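Local coordinates for Sn-glycerol-3-phosphate ABC transporter substrate-binding protein UspB (Mycobacterium tuberculosis, PDB 4MFI) that binds glycerophosphocholine as the substrate-binding subunit of an ABC transporter and probably delivers it to the membrane components for uptake, at residues A147-S153 against T304-A310; S153-F157 against V370-L375; Q175-E179 against P213-F217; S196-N202 against Y250-N255. Residues are numbered along the deposited sequence.

Interaction 1. Residues A147-S153 against T304-A310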
# COMPACT_ATOMS: atom_id res chain seq x y z
N ALA A 147 14.17 -0.35 4.68
CA ALA A 147 13.18 0.15 5.64
C ALA A 147 12.48 -1.02 6.31
O ALA A 147 12.67 -2.17 5.92
CB ALA A 147 12.17 1.07 4.95
N VAL A 148 11.67 -0.70 7.32
CA VAL A 148 10.87 -1.68 8.05
C VAL A 148 9.41 -1.23 7.92
O VAL A 148 9.11 -0.05 8.09
CB VAL A 148 11.31 -1.72 9.54
CG1 VAL A 148 10.39 -2.60 10.38
CG2 VAL A 148 12.76 -2.18 9.66
N PRO A 149 8.48 -2.16 7.62
CA PRO A 149 7.08 -1.76 7.45
C PRO A 149 6.49 -1.16 8.73
O PRO A 149 6.79 -1.64 9.83
CB PRO A 149 6.37 -3.07 7.12
CG PRO A 149 7.25 -4.14 7.72
CD PRO A 149 8.65 -3.62 7.50
N TYR A 150 5.65 -0.13 8.58
CA TYR A 150 5.14 0.61 9.73
C TYR A 150 3.64 0.88 9.61
O TYR A 150 2.85 0.43 10.43
CB TYR A 150 5.91 1.92 9.86
CG TYR A 150 5.47 2.86 10.96
CD1 TYR A 150 5.71 2.57 12.30
CD2 TYR A 150 4.86 4.08 10.65
CE1 TYR A 150 5.34 3.46 13.31
CE2 TYR A 150 4.49 4.97 11.65
CZ TYR A 150 4.73 4.66 12.97
OH TYR A 150 4.37 5.55 13.96
N ALA A 151 3.25 1.62 8.57
CA ALA A 151 1.84 1.97 8.34
C ALA A 151 1.43 1.38 7.00
O ALA A 151 1.55 2.02 5.96
CB ALA A 151 1.66 3.48 8.33
N ARG A 152 0.96 0.13 7.03
CA ARG A 152 0.76 -0.64 5.81
C ARG A 152 -0.71 -0.97 5.56
O ARG A 152 -1.48 -1.15 6.49
CB ARG A 152 1.59 -1.94 5.85
CG ARG A 152 3.08 -1.72 6.21
CD ARG A 152 3.80 -0.68 5.31
NE ARG A 152 3.47 -0.95 3.92
CZ ARG A 152 4.10 -1.82 3.14
NH1 ARG A 152 5.22 -2.42 3.55
NH2 ARG A 152 3.63 -2.04 1.92
N SER A 153 -1.07 -1.04 4.28
CA SER A 153 -2.44 -1.28 3.85
C SER A 153 -2.41 -2.23 2.66
O SER A 153 -1.34 -2.51 2.11
CB SER A 153 -3.04 0.03 3.39
OG SER A 153 -2.26 0.55 2.33
N THR A 304 0.54 -4.67 -1.69
CA THR A 304 0.53 -3.95 -0.43
C THR A 304 0.75 -2.47 -0.72
O THR A 304 1.03 -2.09 -1.85
CB THR A 304 1.63 -4.46 0.48
OG1 THR A 304 2.87 -4.23 -0.17
CG2 THR A 304 1.45 -5.96 0.72
N GLY A 305 0.62 -1.64 0.31
CA GLY A 305 0.78 -0.21 0.16
C GLY A 305 1.14 0.43 1.48
O GLY A 305 1.20 -0.24 2.52
N GLY A 306 1.38 1.74 1.46
CA GLY A 306 1.69 2.47 2.67
C GLY A 306 3.16 2.82 2.82
O GLY A 306 3.87 2.99 1.82
N ALA A 307 3.63 2.91 4.06
CA ALA A 307 4.95 3.48 4.35
C ALA A 307 5.73 2.72 5.41
O ALA A 307 5.15 2.07 6.29
CB ALA A 307 4.80 4.94 4.75
N GLY A 308 7.05 2.85 5.33
CA GLY A 308 7.96 2.20 6.25
C GLY A 308 8.92 3.18 6.90
O GLY A 308 8.97 4.36 6.54
N LEU A 309 9.69 2.69 7.86
CA LEU A 309 10.65 3.52 8.59
C LEU A 309 12.07 3.22 8.13
O LEU A 309 12.49 2.06 8.10
CB LEU A 309 10.52 3.27 10.09
CG LEU A 309 9.16 3.57 10.72
CD1 LEU A 309 9.16 3.23 12.21
CD2 LEU A 309 8.78 5.02 10.49
N ALA A 310 12.81 4.27 7.78
CA ALA A 310 14.17 4.14 7.27
C ALA A 310 15.15 4.94 8.13
O ALA A 310 14.76 5.85 8.86
CB ALA A 310 14.24 4.62 5.83
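A classic beta bulge interrupts the antiparallel ladder between 147-153 and 304-310. Val148 and Leu309 form a hydrogen-bonded pair, Val148 N giving to Leu309 O (3.0 Å) and Leu309 N to Val148 O (2.8 Å). At the bulge, Ala307 O accepts from both Tyr150 N (3.2 Å) and Ala151 N (3.0 Å), so the register slips by one residue; Ala307 N returns a bond to Ala151 O (3.0 Å). Beyond it, Ser153 N donates to Gly305 O (3.0 Å) and Gly305 N to Ser153 O (2.8 Å). The chain bends here, at 151 on one side and at 306 on the other, in the mixed sheet of the periplasmic-binding-protein fold, where strand 307-310 lies between strands 144-160 and 97-101. Gly306 suits this corner: a CB there would clash with Ala151 O. Arg152 curls back along the ladder, with NE bonded to Gly305 O at 2.8 Å, while its NH2 forms a salt bridge with Asp138, which also accepts a hydrogen bond from Thr304. Leu309 CD2 lies over the Tyr150 ring, 4.2 Å from its centroid in a CH-pi contact, and the Tyr150 hydroxyl is hydrogen-bonded to Glu53.

Interaction 2. Residues S153-F157 against V370-L375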
# COMPACT_ATOMS: atom_id res chain seq x y z
N SER A 153 -1.07 -1.04 4.28
CA SER A 153 -2.44 -1.28 3.85
C SER A 153 -2.41 -2.23 2.66
O SER A 153 -1.34 -2.51 2.11
CB SER A 153 -3.04 0.03 3.39
OG SER A 153 -2.26 0.55 2.33
N THR A 154 -3.58 -2.71 2.26
CA THR A 154 -3.74 -3.41 0.99
C THR A 154 -5.08 -3.00 0.39
O THR A 154 -5.92 -2.41 1.08
CB THR A 154 -3.78 -4.96 1.14
OG1 THR A 154 -5.04 -5.34 1.69
CG2 THR A 154 -2.64 -5.48 2.00
N PRO A 155 -5.29 -3.32 -0.89
CA PRO A 155 -6.66 -3.19 -1.39
C PRO A 155 -7.58 -4.24 -0.76
O PRO A 155 -7.12 -5.28 -0.26
CB PRO A 155 -6.50 -3.45 -2.89
CG PRO A 155 -5.08 -3.07 -3.18
CD PRO A 155 -4.34 -3.57 -1.98
N LEU A 156 -8.88 -3.96 -0.79
CA LEU A 156 -9.90 -4.84 -0.24
C LEU A 156 -11.12 -4.73 -1.14
O LEU A 156 -11.37 -3.67 -1.71
CB LEU A 156 -10.24 -4.36 1.17
CG LEU A 156 -10.96 -5.34 2.09
CD1 LEU A 156 -10.12 -6.60 2.29
CD2 LEU A 156 -11.26 -4.67 3.43
N PHE A 157 -11.86 -5.83 -1.29
CA PHE A 157 -13.06 -5.84 -2.13
C PHE A 157 -14.28 -5.63 -1.24
O PHE A 157 -14.63 -6.48 -0.43
CB PHE A 157 -13.16 -7.16 -2.90
CG PHE A 157 -14.22 -7.18 -3.97
CD1 PHE A 157 -15.56 -7.38 -3.65
CD2 PHE A 157 -13.87 -7.01 -5.31
CE1 PHE A 157 -16.54 -7.39 -4.65
CE2 PHE A 157 -14.84 -7.04 -6.31
CZ PHE A 157 -16.18 -7.22 -5.98
N VAL A 370 -10.73 -10.24 7.85
CA VAL A 370 -10.57 -10.46 6.41
C VAL A 370 -9.31 -9.76 5.89
O VAL A 370 -8.51 -10.37 5.16
CB VAL A 370 -11.80 -9.97 5.61
CG1 VAL A 370 -11.51 -9.98 4.11
CG2 VAL A 370 -13.01 -10.81 5.94
N ALA A 371 -9.11 -8.51 6.29
CA ALA A 371 -7.93 -7.76 5.88
C ALA A 371 -6.64 -8.43 6.37
O ALA A 371 -5.65 -8.51 5.64
CB ALA A 371 -8.02 -6.32 6.37
N LEU A 372 -6.67 -8.90 7.62
CA LEU A 372 -5.55 -9.62 8.21
C LEU A 372 -5.22 -10.89 7.43
O LEU A 372 -4.05 -11.16 7.12
CB LEU A 372 -5.92 -10.05 9.62
CG LEU A 372 -5.57 -9.14 10.78
CD1 LEU A 372 -4.99 -9.98 11.91
CD2 LEU A 372 -4.56 -8.16 10.31
N ASP A 373 -6.25 -11.67 7.15
CA ASP A 373 -6.06 -12.98 6.55
C ASP A 373 -5.56 -12.92 5.11
O ASP A 373 -5.01 -13.90 4.60
CB ASP A 373 -7.36 -13.79 6.63
CG ASP A 373 -7.69 -14.21 8.06
OD1 ASP A 373 -6.80 -14.15 8.93
OD2 ASP A 373 -8.85 -14.60 8.31
N GLN A 374 -5.71 -11.77 4.47
CA GLN A 374 -5.21 -11.62 3.11
C GLN A 374 -3.69 -11.39 3.06
O GLN A 374 -3.07 -11.60 2.02
CB GLN A 374 -5.94 -10.48 2.38
CG GLN A 374 -5.64 -10.44 0.89
CD GLN A 374 -6.43 -9.42 0.11
OE1 GLN A 374 -6.71 -9.63 -1.07
NE2 GLN A 374 -6.78 -8.30 0.74
N LEU A 375 -3.09 -10.96 4.16
CA LEU A 375 -1.65 -10.62 4.16
C LEU A 375 -0.67 -11.68 3.60
O LEU A 375 0.27 -11.32 2.88
CB LEU A 375 -1.20 -10.13 5.55
CG LEU A 375 -1.59 -8.69 5.85
CD1 LEU A 375 -1.24 -8.29 7.28
CD2 LEU A 375 -0.94 -7.72 4.87
O HOH W 1 -6.11 -7.11 3.24
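Polar and apolar contacts both join the C-terminal end of helix 366-374 to the long strand 144-160 of the central mixed sheet, consistent with a strand that passes between the two lobes of this periplasmic binding protein. The one direct hydrogen bond between the segments runs from Gln374 NE2 to Pro155 O (3.2 Å), and the same carbonyl receives Thr154 OG1 at 2.9 Å, so one backbone oxygen serves a side chain from each segment. One ordered water bridges the segments: it donates to Thr154 OG1 (2.6 Å) and to Ala371 O (2.8 Å) and accepts from Gln374 NE2 (2.8 Å). The axes of segments 155-157 and 370-374 approach to 9.7 Å. Apolar packing lies to both sides of these bonds. Leu156 CD1 meets Val370 CG1 at 4.1 Å, and Thr154 CG2 touches Leu375 CD2 at 4.0 Å. The strand is also hydrogen-bonded to Ala271 and Thr273, in and just after strand 268-272, while Gln374 OE1 accepts from the backbone of Leu292. A glutamine with chi1 and chi2 both t thus ties helix to strand: its NE2 donates to Pro155 O and the water, and the water to Thr154 OG1 and Ala371 O.

Interaction 3. Residues Q175-E179 against P213-F217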
# COMPACT_ATOMS: atom_id res chain seq x y z
N GLN A 175 -14.70 -15.21 -6.95
CA GLN A 175 -13.59 -16.15 -6.95
C GLN A 175 -12.54 -15.79 -7.99
O GLN A 175 -11.37 -16.14 -7.87
CB GLN A 175 -14.11 -17.56 -7.26
CG GLN A 175 -14.81 -18.26 -6.11
CD GLN A 175 -13.83 -18.80 -5.09
OE1 GLN A 175 -12.61 -18.71 -5.27
NE2 GLN A 175 -14.35 -19.38 -4.02
N SER A 176 -12.99 -15.12 -9.05
CA SER A 176 -12.10 -14.65 -10.10
C SER A 176 -12.67 -13.34 -10.63
O SER A 176 -13.87 -13.07 -10.50
CB SER A 176 -11.99 -15.67 -11.24
OG SER A 176 -13.23 -15.82 -11.93
N TRP A 177 -11.82 -12.54 -11.26
CA TRP A 177 -12.32 -11.34 -11.91
C TRP A 177 -13.30 -11.67 -13.04
O TRP A 177 -14.26 -10.93 -13.27
CB TRP A 177 -11.17 -10.45 -12.37
CG TRP A 177 -10.59 -9.69 -11.22
CD1 TRP A 177 -9.40 -9.93 -10.58
CD2 TRP A 177 -11.20 -8.60 -10.53
NE1 TRP A 177 -9.23 -9.02 -9.54
CE2 TRP A 177 -10.33 -8.20 -9.49
CE3 TRP A 177 -12.40 -7.91 -10.70
CZ2 TRP A 177 -10.62 -7.14 -8.63
CZ3 TRP A 177 -12.69 -6.86 -9.84
CH2 TRP A 177 -11.80 -6.48 -8.82
N SER A 178 -13.09 -12.80 -13.72
CA SER A 178 -14.01 -13.20 -14.77
C SER A 178 -15.39 -13.59 -14.23
O SER A 178 -16.40 -13.29 -14.85
CB SER A 178 -13.40 -14.29 -15.64
OG SER A 178 -12.33 -13.75 -16.39
N GLU A 179 -15.43 -14.23 -13.06
CA GLU A 179 -16.72 -14.47 -12.42
C GLU A 179 -17.40 -13.14 -12.08
O GLU A 179 -18.60 -12.97 -12.31
CB GLU A 179 -16.59 -15.31 -11.15
CG GLU A 179 -17.95 -15.67 -10.53
CD GLU A 179 -17.86 -16.30 -9.16
OE1 GLU A 179 -17.02 -15.88 -8.34
OE2 GLU A 179 -18.66 -17.23 -8.89
N PRO A 213 -5.99 -7.05 -10.35
CA PRO A 213 -6.60 -7.73 -11.49
C PRO A 213 -5.63 -7.95 -12.63
O PRO A 213 -5.70 -8.99 -13.26
CB PRO A 213 -7.75 -6.79 -11.91
CG PRO A 213 -7.59 -5.56 -11.11
CD PRO A 213 -6.83 -5.93 -9.87
N ASN A 214 -4.71 -7.01 -12.86
CA ASN A 214 -3.70 -7.21 -13.88
C ASN A 214 -2.92 -8.51 -13.61
O ASN A 214 -2.85 -9.40 -14.46
CB ASN A 214 -2.79 -5.98 -13.92
CG ASN A 214 -1.94 -5.90 -15.17
OD1 ASN A 214 -2.25 -6.49 -16.21
ND2 ASN A 214 -0.86 -5.14 -15.07
N TRP A 215 -2.37 -8.63 -12.40
CA TRP A 215 -1.67 -9.85 -12.01
C TRP A 215 -2.55 -11.11 -12.11
O TRP A 215 -2.08 -12.17 -12.53
CB TRP A 215 -1.17 -9.73 -10.57
CG TRP A 215 -0.04 -8.77 -10.36
CD1 TRP A 215 0.91 -8.37 -11.28
CD2 TRP A 215 0.28 -8.10 -9.14
NE1 TRP A 215 1.79 -7.49 -10.69
CE2 TRP A 215 1.43 -7.31 -9.38
CE3 TRP A 215 -0.30 -8.08 -7.87
CZ2 TRP A 215 2.00 -6.52 -8.38
CZ3 TRP A 215 0.27 -7.30 -6.88
CH2 TRP A 215 1.41 -6.54 -7.15
N ALA A 216 -3.82 -10.99 -11.70
CA ALA A 216 -4.73 -12.12 -11.72
C ALA A 216 -4.93 -12.67 -13.13
O ALA A 216 -5.17 -13.87 -13.32
CB ALA A 216 -6.07 -11.73 -11.11
N PHE A 217 -4.82 -11.79 -14.12
CA PHE A 217 -4.98 -12.15 -15.52
C PHE A 217 -3.65 -12.48 -16.20
O PHE A 217 -3.60 -12.73 -17.40
CB PHE A 217 -5.71 -11.02 -16.28
CG PHE A 217 -7.21 -11.05 -16.12
CD1 PHE A 217 -7.94 -12.14 -16.57
CD2 PHE A 217 -7.89 -9.97 -15.55
CE1 PHE A 217 -9.33 -12.16 -16.46
CE2 PHE A 217 -9.29 -9.99 -15.43
CZ PHE A 217 -10.00 -11.09 -15.88
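The indole of Trp177, in the first turn of helix 177-191, reaches across to the end of helix 211-216. With chi1 at m (-78°) and chi2 at 106°, one face of its five-membered ring is turned to Pro213, whose CB sits 3.7 Å from the ring centroid and 15° off the normal, a CH-pi contact. The edge of the same ring system meets Ala216, CD1 to CB at 3.8 Å. Phe217, just past the helix, has a CA-to-CB bond that points sideways, yet its m rotamer (chi1 -82°) swings the ring back so that CE2 lies 3.6 Å from Trp177 CB. The edge of the Phe217 ring meets Ser178, also m, with OG 3.4 Å from Phe217 CE1. Ser176 is the N-cap of the tryptophan's helix: its p rotamer (66°) brings OG within 2.9 Å of Glu179 N, which donates to it. Glu179, extended through t chi1 and chi2, in turn accepts from Gln175 N at OE1 (2.8 Å) and forms a salt bridge with Arg172. Pro293 also packs on the indole, and Phe240 meets the Phe217 ring. The segments meet by apolar and CH-pi contacts, without a direct polar bond to orient them, while Ser176 and Glu179 serve the helix start.

Interaction 4. Residues S196-N202 against Y250-N255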
# COMPACT_ATOMS: atom_id res chain seq x y z
N SER A 196 -23.95 2.20 -10.06
CA SER A 196 -23.12 1.22 -10.77
C SER A 196 -22.90 -0.03 -9.94
O SER A 196 -22.90 0.03 -8.71
CB SER A 196 -21.75 1.83 -11.12
OG SER A 196 -21.89 2.87 -12.07
N ALA A 197 -22.69 -1.15 -10.63
CA ALA A 197 -22.35 -2.41 -9.97
C ALA A 197 -20.98 -2.34 -9.31
O ALA A 197 -20.74 -3.00 -8.29
CB ALA A 197 -22.37 -3.55 -10.98
N HIS A 198 -20.06 -1.58 -9.91
CA HIS A 198 -18.67 -1.55 -9.46
C HIS A 198 -18.10 -0.18 -9.74
O HIS A 198 -18.36 0.40 -10.78
CB HIS A 198 -17.84 -2.62 -10.20
CG HIS A 198 -16.51 -2.89 -9.57
ND1 HIS A 198 -16.38 -3.53 -8.36
CD2 HIS A 198 -15.25 -2.61 -9.99
CE1 HIS A 198 -15.09 -3.64 -8.05
NE2 HIS A 198 -14.39 -3.08 -9.03
N GLY A 199 -17.32 0.34 -8.79
CA GLY A 199 -16.56 1.56 -9.04
C GLY A 199 -15.08 1.26 -9.04
O GLY A 199 -14.58 0.55 -8.16
N TRP A 200 -14.38 1.80 -10.03
CA TRP A 200 -12.92 1.79 -10.09
C TRP A 200 -12.40 3.11 -9.57
O TRP A 200 -12.97 4.16 -9.87
CB TRP A 200 -12.44 1.61 -11.53
CG TRP A 200 -12.74 0.27 -12.14
CD1 TRP A 200 -13.71 -0.02 -13.05
CD2 TRP A 200 -12.03 -0.95 -11.89
NE1 TRP A 200 -13.67 -1.35 -13.37
CE2 TRP A 200 -12.64 -1.95 -12.69
CE3 TRP A 200 -10.95 -1.30 -11.07
CZ2 TRP A 200 -12.21 -3.27 -12.68
CZ3 TRP A 200 -10.52 -2.62 -11.07
CH2 TRP A 200 -11.16 -3.59 -11.86
N ALA A 201 -11.29 3.08 -8.84
CA ALA A 201 -10.67 4.32 -8.37
C ALA A 201 -10.27 5.21 -9.54
O ALA A 201 -10.04 4.73 -10.66
CB ALA A 201 -9.44 4.00 -7.54
N ASN A 202 -10.17 6.51 -9.28
CA ASN A 202 -9.68 7.46 -10.28
C ASN A 202 -8.15 7.52 -10.28
O ASN A 202 -7.50 6.65 -9.70
CB ASN A 202 -10.31 8.85 -10.10
CG ASN A 202 -9.85 9.56 -8.84
OD1 ASN A 202 -8.92 9.13 -8.15
ND2 ASN A 202 -10.50 10.68 -8.54
N TYR A 250 -21.21 -2.00 -16.51
CA TYR A 250 -21.65 -2.13 -15.12
C TYR A 250 -20.71 -1.41 -14.15
O TYR A 250 -21.01 -1.29 -12.97
CB TYR A 250 -21.78 -3.61 -14.73
CG TYR A 250 -20.49 -4.38 -14.85
CD1 TYR A 250 -19.51 -4.30 -13.85
CD2 TYR A 250 -20.23 -5.18 -15.95
CE1 TYR A 250 -18.31 -4.99 -13.96
CE2 TYR A 250 -19.03 -5.88 -16.07
CZ TYR A 250 -18.08 -5.78 -15.06
OH TYR A 250 -16.88 -6.46 -15.14
N ALA A 251 -19.58 -0.94 -14.66
CA ALA A 251 -18.61 -0.24 -13.82
C ALA A 251 -18.44 1.21 -14.22
O ALA A 251 -18.75 1.61 -15.36
CB ALA A 251 -17.24 -0.97 -13.85
N ALA A 252 -17.94 2.01 -13.28
CA ALA A 252 -17.69 3.43 -13.49
C ALA A 252 -16.41 3.84 -12.79
O ALA A 252 -15.98 3.19 -11.84
CB ALA A 252 -18.86 4.23 -12.94
N VAL A 253 -15.81 4.94 -13.24
CA VAL A 253 -14.70 5.55 -12.52
C VAL A 253 -15.29 6.43 -11.42
O VAL A 253 -16.13 7.30 -11.69
CB VAL A 253 -13.83 6.39 -13.45
CG1 VAL A 253 -12.71 7.06 -12.67
CG2 VAL A 253 -13.26 5.52 -14.55
N ALA A 254 -14.86 6.19 -10.19
CA ALA A 254 -15.41 6.89 -9.03
C ALA A 254 -14.42 7.93 -8.56
O ALA A 254 -13.22 7.66 -8.50
CB ALA A 254 -15.68 5.90 -7.91
N ASN A 255 -14.90 9.12 -8.19
CA ASN A 255 -13.99 10.12 -7.65
C ASN A 255 -13.59 9.79 -6.21
O ASN A 255 -12.42 9.52 -5.93
CB ASN A 255 -14.60 11.52 -7.72
CG ASN A 255 -13.72 12.58 -7.07
OD1 ASN A 255 -12.51 12.41 -6.96
ND2 ASN A 255 -14.34 13.67 -6.63
O HOH W 2 -11.23 7.14 -6.46
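Tyr250 opens the second segment with its carbonyl, which accepts from His198 N (3.2 Å) and, weakly, from Ala197 N (2.9 Å); its CB lies 3.8 Å from Ala197 CB, while its hydroxyl is hydrogen-bonded to Asp181. Ala251, paired in parallel with His198, places CB 3.7 Å from Trp200 CD1. Next, Ala252 bonds in both directions, N to His198 O (3.0 Å) and O from Trp200 N (2.8 Å), the alternation expected of a parallel ladder. Val253 faces the same side as Ala251 and pairs with Trp200; its CG1 is 3.9 Å from Asn202 CB. Ala254 N donates to Trp200 O (2.8 Å). At Asn255 a water bridges the segments, donating to Asn255 O (2.7 Å) and accepting from Asn202 N (3.1 Å). The two parallel strands, with helices between them in the chain, form a beta-alpha-beta crossover: 232-245 packs on Trp200 and Ala251, 177-191 on Ala197 and Tyr250, and 391-405 on Asn202 and Val253, while His198 ND1 is hydrogen-bonded to Ser268 in strand 268-272.

How the interactions relate
Strand 144-160 carries interactions 1 and 2, whose centres are 15 Å apart and which share Ser153; within the mixed sheet it extends toward the part of the fold holding interactions 3 and 4. Those two lie 16 and 20 Å from interaction 2 between centres, and both are nested along the chain inside the loops closed by interactions 1 and 2. Phe157 links the groups, its CE2 packing 4.0 Å from Trp177 CH2 and 3.8 Å from His198 CE1. Interactions 3 and 4 alternate in sequence and meet where Trp177 CZ3 lies 4.1 Å from Trp200 CH2. The course of strand 144-160 is consistent with the connection between the two lobes of a periplasmic binding protein, whose ligand binds between them.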